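Local coordinates for protein aminoacyl-tRNA synthetase (Cryptosporidium parvum, PDB 5F9Z) that probably attaches proline to its cognate tRNA in an ATP-dependent reaction, and here holds the inhibitor halofuginone together with an ATP analogue, at residues A[81-86]-A[118-123]; A[127-132]-A[268-273]; A[287-292]-A[378-383]; A[303-308]-A[357-362]. All coordinates share one frame; numbering follows the deposited sequence.

Contact 1: residues A[81-86]-A[118-123]; sequences PIFVTQ and IAIRPT. With HFG (7-bromo-6-chloro-3-{3-[(2R,3S)-3-hydroxypiperidin-2-yl]-2-oxopropyl}quinazolin-4(3H)-one), chain E.
Phe83 and Val84 pair with Ile120 and Ala119 as neighbouring antiparallel strands. Three backbone hydrogen bonds hold them. Val84 and Ala119 form a hydrogen-bonded pair, with Val84 N to Ala119 O at 3.1 Å and Ala119 N to Val84 O at 3.0 Å. Past the end of the strand, Arg121 N reaches Ile82 O at 2.8 Å.

The apolar contacts fall on two faces. On one, Phe83 CB meets Ile118 CG2 at 3.6 Å, the two side chains crossing at about a right angle, while Ile120 CG1 comes to the edge of the Phe83 ring. On the other, Val84 CG1 touches Ala119 CB at 3.9 Å. Helix 125-135 packs on Val84 from this side.

The polar side-chain contact belongs to Arg121. Its chain bends at chi3 (58°), which lays the guanidinium over the backbone of Ile82, with Ile82 CA above its centre. A water in the guanidinium plane accepts from Arg121 NH1 at 2.6 Å and donates to Pro81 O. Arg121 NH2 has weak bonds to Ser151 O and Tyr79 OH.

Pro122 CG lies 3.6 Å from the ligand chlorine CL1. Thr123 OG1, anti to its backbone N (chi1 179°), accepts from the piperidine N1' of HFG at 3.1 Å and also bonds Glu125. Strand 83-85 is an outer strand of a three-stranded antiparallel sheet. The chain leaving its central strand 112-120 leads straight to Pro122 and Thr123 in the halofuginone pocket, consistent with the Thr-Ser-Glu loop at the amino-acid site of this family.

Contact 2: residues A[127-132]-A[268-273]; sequences IMYPYF and AHQTSW. With HFG (7-bromo-6-chloro-3-{3-[(2R,3S)-3-hydroxypiperidin-2-yl]-2-oxopropyl}quinazolin-4(3H)-one), chain E.
Tyr129 reaches from helix 125-135 to Gln270 on strand 265-276. Its CB points toward the strand. Beyond it, CG lies 3.9 Å from Gln270 NE2. The amide nitrogen sits over the centre of the ring, and CE1 is its nearest ring atom, 3.4 Å from NE2. The planes of the ring and the Gln270 amide are 63° apart, so the amide does not stack flat. The same NE2 stands at the edge of the Phe132 ring, 3.9 Å from Phe132 CD2.

At the tip, Tyr129 OH has several polar partners. It is hydrogen-bonded to His175 ND1. One water bridges it to Ser272 OG, 3.2 Å from Tyr129 OH and 2.7 Å from Ser272 OG. A second water bonds it only weakly, but accepts from Gln270 NE2 and donates to Thr271 O. Across the contact the hydroxyl meets the strand's polar atoms through water.

Ser272 OG in turn lies 3.8 Å from C2' of HFG, and Trp273 O also touches the piperidine ring. Helix 125-135 here packs on the antiparallel sheet of the class II synthetase core, with Tyr129 in the second shell of the inhibitor pocket.

Contact 3: residues A[287-292]-A[378-383]; sequences HGDNKG and VVRDNM
A type I beta turn from Asp289 to Gly292, in the loop after helix 278-287 of the class II core, presents its first residue to Arg380 at the end of strand 374-379 in the anticodon-binding domain. The two side chains meet tip to tip in an end-on salt bridge that joins these two parts of the fold. Arg380 NH2 binds Asp289 OD1 at 2.9 Å, nearly straight and in the guanidinium plane. Arg380 NH1 meets the syn lone pair of Asp289 OD2 at 3.0 Å, in a more bent bond tilted from the guanidinium plane. The carboxylate and guanidinium planes are turned 38° apart, so the pairing is twisted.

The turn fixes the carboxylate from its own side. Lys291 N donates to Asp289 OD1 at 2.8 Å, making an Asx turn. It approaches from the opposite face of the carboxylate to Arg380 NH2. Gly292 follows with phi 132°, where a side chain would be jammed against the preceding carbonyl O.

Arg380 bends at chi2 (64°) to bring its end to the turn, and its NE is held by Glu355 O. The Lys291 chain runs past it in the opposite direction, with Lys291 CB 3.3 Å from Arg380 NH2. Lys291 NZ bonds His7 O, from the N-terminal tag, and a water that donates to Arg380 O. Another water bridges Asp289 OD2 and Asp381 O, 2.7 Å from each.

Asp289 thus receives two guanidinium bonds, a backbone N-H and a water. This set of donors would favour its ionised form. Its charge is probably matched mainly by Arg380. The nearby Lys291 ammonium would make the surroundings more positive, though its modelled position is doubtful.

Contact 4: residues A[303-308]-A[357-362]; sequences QVIIIP and KGVCLR
Val304 and Leu361 lie on the same face of a parallel strand pair and cross at a slant, Val304 CG2 against Leu361 CD1 at 4.0 Å. On the other side, Ile305 touches both Val359 and Arg362. Its CG2 branch does the touching. Ile305 CG2 meets Val359 CG1 at 3.7 Å, the side chains at about a right angle, and Arg362 CB at 3.6 Å, where they cross at a slant. The rest of Ile305 leads away from the partner strand, because CG1 is anti to the backbone N (chi1 -178°). Further along, Ile307 CD1 brushes the aliphatic part of Arg362, 4.2 Å from its CD. The Arg362 chain is extended from CG to NE. Its charged end has other partners: salt bridges from NH1 to Glu355 and from NE to Glu364, and the Tyr351 ring in a cation-pi contact.

Two backbone bonds set the register. Leu361 N donates to Gln303 O at 2.9 Å and Ile305 N to Leu361 O at 3.0 Å. Val304 CA also lies 3.2 Å from Leu361 O, a CA-H...O contact.

Strand 304-308 runs between strands 337-339 and 361-365 in the mixed sheet of the anticodon-binding domain. Helix 317-332 packs on Val304 and helix 393-417 on Leu361. Helix 347-356, which closes in a Schellman motif at Gly358, packs on Ile305, Ile307 and Val359 on the other side of the sheet.

In the fold
The four contacts form two groups on opposite sides of the chain's centre. Contacts 1 and 2 lie in the catalytic core, centres about 16 Å apart, and both touch halofuginone. They also touch each other, with Ile127 of contact 2 packed on Pro81, Val84 and Arg121. The bound ATP analogue is about 8 Å from the side chain of Ser272 and 11 Å from that of Arg121. Contacts 3 and 4 have centres about 11 Å apart and both reach the same sheet, through neighbouring strands 361-365 and 374-379. Contact 4 is nested within the chain loop that contact 3 closes. The closest approach between the groups, contact 2 to contact 3, is about 22 Å between nearest atoms.

Contact 1: residues A[81-86]-A[118-123]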
# COMPACT_ATOMS: atom_id res chain seq x y z
N PRO A 81 -2.69 7.29 -23.74
CA PRO A 81 -1.29 7.06 -24.14
C PRO A 81 -0.30 7.43 -23.04
O PRO A 81 -0.57 8.25 -22.16
CB PRO A 81 -1.12 7.96 -25.37
CG PRO A 81 -2.50 8.13 -25.90
CD PRO A 81 -3.39 8.17 -24.69
N ILE A 82 0.88 6.81 -23.12
CA ILE A 82 1.97 7.10 -22.20
C ILE A 82 2.59 8.46 -22.49
O ILE A 82 3.26 9.03 -21.62
CB ILE A 82 3.03 5.99 -22.28
CG1 ILE A 82 4.06 6.12 -21.15
CG2 ILE A 82 3.73 6.00 -23.63
CD1 ILE A 82 5.23 5.17 -21.27
N PHE A 83 2.38 9.00 -23.69
CA PHE A 83 3.04 10.22 -24.12
C PHE A 83 2.10 11.42 -23.99
O PHE A 83 0.88 11.28 -24.03
CB PHE A 83 3.52 10.09 -25.56
CG PHE A 83 4.68 9.16 -25.73
CD1 PHE A 83 5.69 9.12 -24.78
CD2 PHE A 83 4.77 8.32 -26.83
CE1 PHE A 83 6.76 8.26 -24.92
CE2 PHE A 83 5.84 7.46 -26.98
CZ PHE A 83 6.84 7.43 -26.02
N VAL A 84 2.70 12.59 -23.83
CA VAL A 84 1.96 13.84 -23.77
C VAL A 84 2.89 14.97 -24.21
O VAL A 84 4.05 15.02 -23.80
CB VAL A 84 1.37 14.08 -22.36
CG1 VAL A 84 2.46 14.00 -21.30
CG2 VAL A 84 0.67 15.42 -22.31
N THR A 85 2.37 15.86 -25.05
CA THR A 85 3.17 16.96 -25.56
C THR A 85 3.51 17.94 -24.44
O THR A 85 2.86 17.98 -23.39
CB THR A 85 2.42 17.69 -26.68
OG1 THR A 85 1.20 18.23 -26.17
CG2 THR A 85 2.11 16.73 -27.82
N GLN A 86 4.54 18.75 -24.69
CA GLN A 86 4.94 19.76 -23.71
C GLN A 86 3.89 20.87 -23.61
O GLN A 86 3.70 21.42 -22.52
CB GLN A 86 6.30 20.35 -24.09
N ILE A 118 8.91 15.02 -26.16
CA ILE A 118 7.65 14.47 -25.71
C ILE A 118 7.83 13.92 -24.30
O ILE A 118 8.81 13.20 -24.03
CB ILE A 118 7.14 13.38 -26.66
CG1 ILE A 118 6.91 13.96 -28.06
CG2 ILE A 118 5.86 12.75 -26.14
CD1 ILE A 118 6.49 12.94 -29.09
N ALA A 119 6.90 14.25 -23.41
CA ALA A 119 7.00 13.87 -22.01
C ALA A 119 6.40 12.49 -21.77
O ALA A 119 5.37 12.14 -22.35
CB ALA A 119 6.29 14.90 -21.13
N ILE A 120 7.07 11.71 -20.92
CA ILE A 120 6.49 10.47 -20.42
C ILE A 120 5.52 10.81 -19.30
O ILE A 120 5.84 11.60 -18.41
CB ILE A 120 7.58 9.50 -19.94
CG1 ILE A 120 8.48 9.08 -21.11
CG2 ILE A 120 6.96 8.28 -19.30
CD1 ILE A 120 9.50 8.03 -20.73
N ARG A 121 4.33 10.21 -19.34
CA ARG A 121 3.23 10.44 -18.42
C ARG A 121 3.65 10.34 -16.96
O ARG A 121 4.01 9.25 -16.49
CB ARG A 121 2.11 9.44 -18.73
CG ARG A 121 1.09 9.23 -17.63
CD ARG A 121 0.18 8.07 -17.99
NE ARG A 121 0.94 6.84 -18.21
CZ ARG A 121 0.50 5.81 -18.93
NH1 ARG A 121 -0.68 5.87 -19.53
NH2 ARG A 121 1.25 4.73 -19.07
N PRO A 122 3.63 11.45 -16.21
CA PRO A 122 3.75 11.37 -14.75
C PRO A 122 2.41 11.28 -14.05
O PRO A 122 2.37 10.96 -12.86
CB PRO A 122 4.45 12.70 -14.42
CG PRO A 122 3.87 13.65 -15.42
CD PRO A 122 3.60 12.85 -16.68
N THR A 123 1.33 11.57 -14.78
CA THR A 123 -0.05 11.51 -14.33
C THR A 123 -0.90 11.97 -15.51
O THR A 123 -0.39 12.67 -16.40
CB THR A 123 -0.28 12.38 -13.10
OG1 THR A 123 -1.66 12.30 -12.71
CG2 THR A 123 0.09 13.82 -13.39
O4' HFG E . -0.84 13.14 -9.56
C21 HFG E . -1.23 13.92 -8.75
C3' HFG E . -2.72 13.96 -8.35
C2' HFG E . -3.49 12.70 -8.75
N1' HFG E . -3.40 12.47 -10.13
C6' HFG E . -3.69 11.11 -10.46
C5' HFG E . -4.44 10.38 -9.34
C4' HFG E . -3.69 10.35 -8.12
C39 HFG E . -2.91 11.51 -7.95
O7' HFG E . -2.87 11.90 -6.48
C1' HFG E . -0.17 14.95 -8.02
N3 HFG E . 1.12 15.00 -8.83
C4 HFG E . 1.13 15.61 -10.08
O11 HFG E . 0.10 16.10 -10.54
C10 HFG E . 2.29 15.65 -10.80
C5 HFG E . 2.34 16.27 -12.10
C2 HFG E . 2.22 14.48 -8.33
N1 HFG E . 3.38 14.51 -9.01
C9 HFG E . 3.42 15.09 -10.25
C8 HFG E . 4.63 15.12 -10.96
C7 HFG E . 4.68 15.73 -12.24
BR1 HFG E . 6.37 15.76 -13.22
C6 HFG E . 3.52 16.30 -12.79
CL1 HFG E . 3.59 17.06 -14.39
O HOH W 1 -2.33 7.82 -19.90

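Contact 2: residues A[127-132]-A[268-273]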
# COMPACT_ATOMS: atom_id res chain seq x y z
N ILE A 127 -3.48 14.44 -19.95
CA ILE A 127 -3.77 13.56 -21.07
C ILE A 127 -5.28 13.39 -21.25
O ILE A 127 -5.79 13.44 -22.38
CB ILE A 127 -3.07 12.20 -20.88
CG1 ILE A 127 -1.56 12.40 -20.70
CG2 ILE A 127 -3.36 11.27 -22.05
CD1 ILE A 127 -0.82 11.15 -20.32
N MET A 128 -6.01 13.20 -20.15
CA MET A 128 -7.41 12.80 -20.22
C MET A 128 -8.37 13.98 -20.30
O MET A 128 -9.33 13.94 -21.07
CB MET A 128 -7.76 11.94 -19.00
CG MET A 128 -6.93 10.67 -18.88
SD MET A 128 -7.18 9.83 -17.30
CE MET A 128 -8.95 9.57 -17.34
N TYR A 129 -8.13 15.03 -19.51
CA TYR A 129 -9.14 16.08 -19.36
C TYR A 129 -9.45 16.85 -20.65
O TYR A 129 -10.62 17.25 -20.81
CB TYR A 129 -8.71 17.06 -18.25
CG TYR A 129 -8.65 16.43 -16.88
CD1 TYR A 129 -9.17 15.15 -16.65
CD2 TYR A 129 -8.10 17.11 -15.80
CE1 TYR A 129 -9.12 14.57 -15.40
CE2 TYR A 129 -8.05 16.54 -14.54
CZ TYR A 129 -8.56 15.27 -14.35
OH TYR A 129 -8.51 14.69 -13.10
N PRO A 130 -8.51 17.10 -21.57
CA PRO A 130 -8.92 17.66 -22.87
C PRO A 130 -9.94 16.81 -23.60
O PRO A 130 -10.71 17.33 -24.41
CB PRO A 130 -7.60 17.75 -23.64
CG PRO A 130 -6.58 17.93 -22.60
CD PRO A 130 -7.05 17.12 -21.42
N TYR A 131 -9.98 15.50 -23.32
CA TYR A 131 -10.98 14.63 -23.91
C TYR A 131 -12.22 14.47 -23.04
O TYR A 131 -13.28 14.09 -23.55
CB TYR A 131 -10.36 13.26 -24.21
CG TYR A 131 -9.27 13.34 -25.25
CD1 TYR A 131 -7.95 13.60 -24.88
CD2 TYR A 131 -9.55 13.19 -26.60
CE1 TYR A 131 -6.95 13.70 -25.82
CE2 TYR A 131 -8.55 13.28 -27.55
CZ TYR A 131 -7.25 13.53 -27.15
OH TYR A 131 -6.26 13.63 -28.10
N PHE A 132 -12.11 14.76 -21.74
CA PHE A 132 -13.31 14.88 -20.91
C PHE A 132 -14.18 16.03 -21.39
O PHE A 132 -15.41 15.91 -21.45
CB PHE A 132 -12.94 15.07 -19.44
CG PHE A 132 -12.57 13.80 -18.73
CD1 PHE A 132 -12.33 12.63 -19.43
CD2 PHE A 132 -12.49 13.78 -17.35
CE1 PHE A 132 -12.00 11.47 -18.77
CE2 PHE A 132 -12.16 12.61 -16.68
CZ PHE A 132 -11.92 11.46 -17.39
N ALA A 268 -17.68 21.08 -14.67
CA ALA A 268 -17.83 19.77 -14.05
C ALA A 268 -17.12 19.72 -12.70
O ALA A 268 -16.09 20.37 -12.48
CB ALA A 268 -17.29 18.68 -14.96
N HIS A 269 -17.69 18.93 -11.79
CA HIS A 269 -17.11 18.70 -10.47
C HIS A 269 -16.36 17.38 -10.51
O HIS A 269 -16.98 16.31 -10.54
CB HIS A 269 -18.20 18.70 -9.39
CG HIS A 269 -19.08 19.91 -9.43
ND1 HIS A 269 -18.92 20.98 -8.58
CD2 HIS A 269 -20.13 20.22 -10.23
CE1 HIS A 269 -19.84 21.89 -8.84
NE2 HIS A 269 -20.59 21.46 -9.84
N GLN A 270 -15.04 17.44 -10.51
CA GLN A 270 -14.19 16.29 -10.78
C GLN A 270 -13.55 15.76 -9.50
O GLN A 270 -13.40 16.46 -8.51
CB GLN A 270 -13.10 16.64 -11.79
CG GLN A 270 -13.62 17.07 -13.15
CD GLN A 270 -12.50 17.51 -14.08
OE1 GLN A 270 -12.23 18.70 -14.21
NE2 GLN A 270 -11.86 16.55 -14.73
N THR A 271 -13.18 14.48 -9.56
CA THR A 271 -12.39 13.83 -8.53
C THR A 271 -11.26 13.06 -9.19
O THR A 271 -11.34 12.69 -10.37
CB THR A 271 -13.22 12.86 -7.67
OG1 THR A 271 -13.38 11.61 -8.36
CG2 THR A 271 -14.59 13.43 -7.36
N SER A 272 -10.20 12.81 -8.43
CA SER A 272 -9.11 11.96 -8.89
C SER A 272 -8.49 11.27 -7.68
O SER A 272 -8.42 11.84 -6.59
CB SER A 272 -8.05 12.74 -9.67
OG SER A 272 -7.18 13.44 -8.79
N TRP A 273 -8.05 10.03 -7.89
CA TRP A 273 -7.59 9.19 -6.80
C TRP A 273 -6.60 8.17 -7.36
O TRP A 273 -6.70 7.74 -8.51
CB TRP A 273 -8.77 8.48 -6.11
CG TRP A 273 -10.00 8.38 -6.97
CD1 TRP A 273 -10.93 9.36 -7.21
CD2 TRP A 273 -10.45 7.23 -7.71
NE1 TRP A 273 -11.91 8.89 -8.04
CE2 TRP A 273 -11.64 7.59 -8.36
CE3 TRP A 273 -9.95 5.93 -7.87
CZ2 TRP A 273 -12.34 6.69 -9.17
CZ3 TRP A 273 -10.65 5.05 -8.68
CH2 TRP A 273 -11.83 5.43 -9.32
O4' HFG E . -0.84 13.14 -9.56
C21 HFG E . -1.23 13.92 -8.75
C3' HFG E . -2.72 13.96 -8.35
C2' HFG E . -3.49 12.70 -8.75
N1' HFG E . -3.40 12.47 -10.13
C6' HFG E . -3.69 11.11 -10.46
C5' HFG E . -4.44 10.38 -9.34
C4' HFG E . -3.69 10.35 -8.12
C39 HFG E . -2.91 11.51 -7.95
O7' HFG E . -2.87 11.90 -6.48
C1' HFG E . -0.17 14.95 -8.02
N3 HFG E . 1.12 15.00 -8.83
C4 HFG E . 1.13 15.61 -10.08
O11 HFG E . 0.10 16.10 -10.54
C10 HFG E . 2.29 15.65 -10.80
C5 HFG E . 2.34 16.27 -12.10
C2 HFG E . 2.22 14.48 -8.33
N1 HFG E . 3.38 14.51 -9.01
C9 HFG E . 3.42 15.09 -10.25
C8 HFG E . 4.63 15.12 -10.96
C7 HFG E . 4.68 15.73 -12.24
BR1 HFG E . 6.37 15.76 -13.22
C6 HFG E . 3.52 16.30 -12.79
CL1 HFG E . 3.59 17.06 -14.39
O HOH W 2 -6.52 15.30 -10.61
O HOH W 3 -11.41 14.13 -13.16

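Contact 3: residues A[287-292]-A[378-383]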
# COMPACT_ATOMS: atom_id res chain seq x y z
N HIS A 287 4.54 -6.30 8.44
CA HIS A 287 4.40 -7.66 8.96
C HIS A 287 5.70 -8.45 8.99
O HIS A 287 5.81 -9.38 9.80
CB HIS A 287 3.38 -8.44 8.12
CG HIS A 287 2.04 -7.77 8.02
ND1 HIS A 287 1.26 -7.49 9.12
CD2 HIS A 287 1.34 -7.32 6.95
CE1 HIS A 287 0.15 -6.90 8.73
NE2 HIS A 287 0.17 -6.79 7.42
N GLY A 288 6.67 -8.11 8.15
CA GLY A 288 7.88 -8.91 8.08
C GLY A 288 8.64 -8.94 9.39
O GLY A 288 8.61 -7.98 10.17
N ASP A 289 9.33 -10.05 9.63
CA ASP A 289 10.11 -10.22 10.85
C ASP A 289 11.55 -10.58 10.47
O ASP A 289 11.99 -10.39 9.33
CB ASP A 289 9.46 -11.26 11.77
CG ASP A 289 9.21 -12.60 11.08
OD1 ASP A 289 10.02 -13.00 10.23
OD2 ASP A 289 8.20 -13.25 11.41
N ASN A 290 12.30 -11.10 11.44
CA ASN A 290 13.69 -11.47 11.21
C ASN A 290 13.86 -12.75 10.42
O ASN A 290 14.99 -13.06 10.01
CB ASN A 290 14.42 -11.58 12.55
CG ASN A 290 14.79 -10.23 13.14
OD1 ASN A 290 14.32 -9.20 12.67
ND2 ASN A 290 15.62 -10.24 14.17
N LYS A 291 12.79 -13.51 10.21
CA LYS A 291 12.86 -14.68 9.34
C LYS A 291 12.59 -14.34 7.88
O LYS A 291 12.90 -15.16 7.00
CB LYS A 291 11.85 -15.75 9.79
CG LYS A 291 12.07 -16.25 11.20
CD LYS A 291 11.05 -17.32 11.55
CE LYS A 291 11.24 -17.81 12.96
NZ LYS A 291 10.32 -18.94 13.27
N GLY A 292 12.02 -13.17 7.60
CA GLY A 292 11.72 -12.78 6.24
C GLY A 292 10.31 -12.24 6.09
O GLY A 292 9.79 -11.58 7.00
N VAL A 378 2.49 -25.81 10.81
CA VAL A 378 3.32 -24.81 11.48
C VAL A 378 2.93 -23.45 10.92
O VAL A 378 2.98 -23.23 9.71
CB VAL A 378 4.82 -25.08 11.28
CG1 VAL A 378 5.64 -24.06 12.06
CG2 VAL A 378 5.17 -26.49 11.71
N VAL A 379 2.54 -22.54 11.81
CA VAL A 379 2.10 -21.20 11.43
C VAL A 379 3.32 -20.30 11.29
O VAL A 379 4.24 -20.34 12.12
CB VAL A 379 1.09 -20.65 12.44
CG1 VAL A 379 0.50 -19.34 11.95
CG2 VAL A 379 -0.01 -21.67 12.70
N ARG A 380 3.32 -19.47 10.25
CA ARG A 380 4.52 -18.72 9.88
C ARG A 380 4.86 -17.64 10.91
O ARG A 380 6.01 -17.53 11.35
CB ARG A 380 4.33 -18.10 8.50
CG ARG A 380 5.36 -17.03 8.14
CD ARG A 380 6.77 -17.59 8.06
NE ARG A 380 7.73 -16.56 7.70
CZ ARG A 380 8.30 -15.72 8.57
NH1 ARG A 380 8.00 -15.80 9.86
NH2 ARG A 380 9.16 -14.81 8.14
N ASP A 381 3.87 -16.84 11.31
CA ASP A 381 4.17 -15.62 12.05
C ASP A 381 4.39 -15.84 13.54
O ASP A 381 5.03 -15.00 14.18
CB ASP A 381 3.05 -14.59 11.85
CG ASP A 381 1.72 -15.06 12.39
OD1 ASP A 381 1.43 -16.27 12.29
OD2 ASP A 381 0.96 -14.22 12.91
N ASN A 382 3.90 -16.94 14.11
CA ASN A 382 4.02 -17.16 15.55
C ASN A 382 4.54 -18.54 15.92
O ASN A 382 4.54 -18.89 17.11
CB ASN A 382 2.68 -16.90 16.25
CG ASN A 382 1.57 -17.77 15.72
OD1 ASN A 382 1.79 -18.65 14.88
ND2 ASN A 382 0.35 -17.55 16.21
N MET A 383 4.97 -19.35 14.95
CA MET A 383 5.49 -20.70 15.19
C MET A 383 4.48 -21.58 15.92
O MET A 383 4.86 -22.53 16.62
CB MET A 383 6.81 -20.66 15.96
CG MET A 383 7.97 -20.11 15.15
SD MET A 383 8.14 -20.92 13.55
CE MET A 383 8.51 -22.60 14.06
O HOH W 4 6.03 -12.82 12.97
O HOH W 5 7.94 -17.34 13.51

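Contact 4: residues A[303-308]-A[357-362]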
# COMPACT_ATOMS: atom_id res chain seq x y z
N GLN A 303 -0.44 -19.91 0.06
CA GLN A 303 -0.92 -19.87 1.44
C GLN A 303 -0.45 -21.08 2.24
O GLN A 303 -0.14 -20.95 3.43
CB GLN A 303 -2.45 -19.78 1.45
CG GLN A 303 -3.00 -18.50 0.85
CD GLN A 303 -4.50 -18.54 0.67
OE1 GLN A 303 -5.07 -19.59 0.36
NE2 GLN A 303 -5.16 -17.40 0.88
N VAL A 304 -0.40 -22.25 1.61
CA VAL A 304 0.02 -23.48 2.27
C VAL A 304 1.05 -24.17 1.39
O VAL A 304 0.81 -24.39 0.20
CB VAL A 304 -1.16 -24.42 2.54
CG1 VAL A 304 -0.66 -25.73 3.14
CG2 VAL A 304 -2.18 -23.76 3.46
N ILE A 305 2.20 -24.51 1.97
CA ILE A 305 3.22 -25.31 1.30
C ILE A 305 3.24 -26.67 1.97
O ILE A 305 3.34 -26.77 3.20
CB ILE A 305 4.60 -24.63 1.32
CG1 ILE A 305 5.62 -25.47 0.56
CG2 ILE A 305 5.06 -24.33 2.74
CD1 ILE A 305 5.37 -25.53 -0.93
N ILE A 306 3.12 -27.73 1.18
CA ILE A 306 3.10 -29.10 1.68
C ILE A 306 4.50 -29.66 1.54
O ILE A 306 4.99 -29.87 0.42
CB ILE A 306 2.07 -29.96 0.94
CG1 ILE A 306 0.67 -29.35 1.08
CG2 ILE A 306 2.08 -31.38 1.49
CD1 ILE A 306 -0.41 -30.15 0.39
N ILE A 307 5.16 -29.90 2.66
CA ILE A 307 6.55 -30.37 2.66
C ILE A 307 6.59 -31.79 3.22
O ILE A 307 6.59 -31.98 4.44
CB ILE A 307 7.45 -29.43 3.47
CG1 ILE A 307 7.33 -28.00 2.94
CG2 ILE A 307 8.89 -29.90 3.42
CD1 ILE A 307 8.14 -26.99 3.72
N PRO A 308 6.63 -32.81 2.37
CA PRO A 308 6.77 -34.18 2.87
C PRO A 308 8.17 -34.41 3.43
O PRO A 308 9.17 -33.96 2.86
CB PRO A 308 6.50 -35.05 1.64
CG PRO A 308 6.86 -34.17 0.48
CD PRO A 308 6.49 -32.77 0.90
N LYS A 357 9.92 -16.56 2.14
CA LYS A 357 8.94 -16.13 1.15
C LYS A 357 7.57 -15.84 1.76
O LYS A 357 6.67 -15.41 1.03
CB LYS A 357 8.81 -17.19 0.06
CG LYS A 357 10.11 -17.49 -0.67
CD LYS A 357 9.95 -18.62 -1.68
CE LYS A 357 9.25 -18.14 -2.95
NZ LYS A 357 10.11 -17.23 -3.75
N GLY A 358 7.39 -16.06 3.06
CA GLY A 358 6.17 -15.65 3.73
C GLY A 358 4.97 -16.55 3.52
O GLY A 358 3.84 -16.05 3.56
N VAL A 359 5.17 -17.84 3.30
CA VAL A 359 4.05 -18.76 3.18
C VAL A 359 3.37 -18.91 4.54
O VAL A 359 4.03 -19.17 5.55
CB VAL A 359 4.51 -20.12 2.63
CG1 VAL A 359 3.34 -21.10 2.59
CG2 VAL A 359 5.12 -19.95 1.25
N CYS A 360 2.05 -18.74 4.55
CA CYS A 360 1.32 -18.64 5.82
C CYS A 360 1.44 -19.92 6.64
O CYS A 360 1.73 -19.87 7.84
CB CYS A 360 -0.15 -18.32 5.54
SG CYS A 360 -0.40 -16.88 4.48
N LEU A 361 1.21 -21.07 6.01
CA LEU A 361 1.23 -22.34 6.71
C LEU A 361 2.09 -23.33 5.93
O LEU A 361 2.10 -23.32 4.70
CB LEU A 361 -0.18 -22.92 6.87
CG LEU A 361 -1.27 -22.01 7.45
CD1 LEU A 361 -2.63 -22.67 7.32
CD2 LEU A 361 -0.97 -21.68 8.91
N ARG A 362 2.81 -24.18 6.66
CA ARG A 362 3.53 -25.29 6.06
C ARG A 362 3.00 -26.59 6.65
O ARG A 362 2.73 -26.68 7.85
CB ARG A 362 5.05 -25.19 6.26
CG ARG A 362 5.55 -25.45 7.66
CD ARG A 362 6.99 -25.95 7.61
NE ARG A 362 7.64 -25.95 8.91
CZ ARG A 362 8.40 -24.95 9.37
NH1 ARG A 362 8.59 -23.87 8.62
NH2 ARG A 362 8.96 -25.03 10.56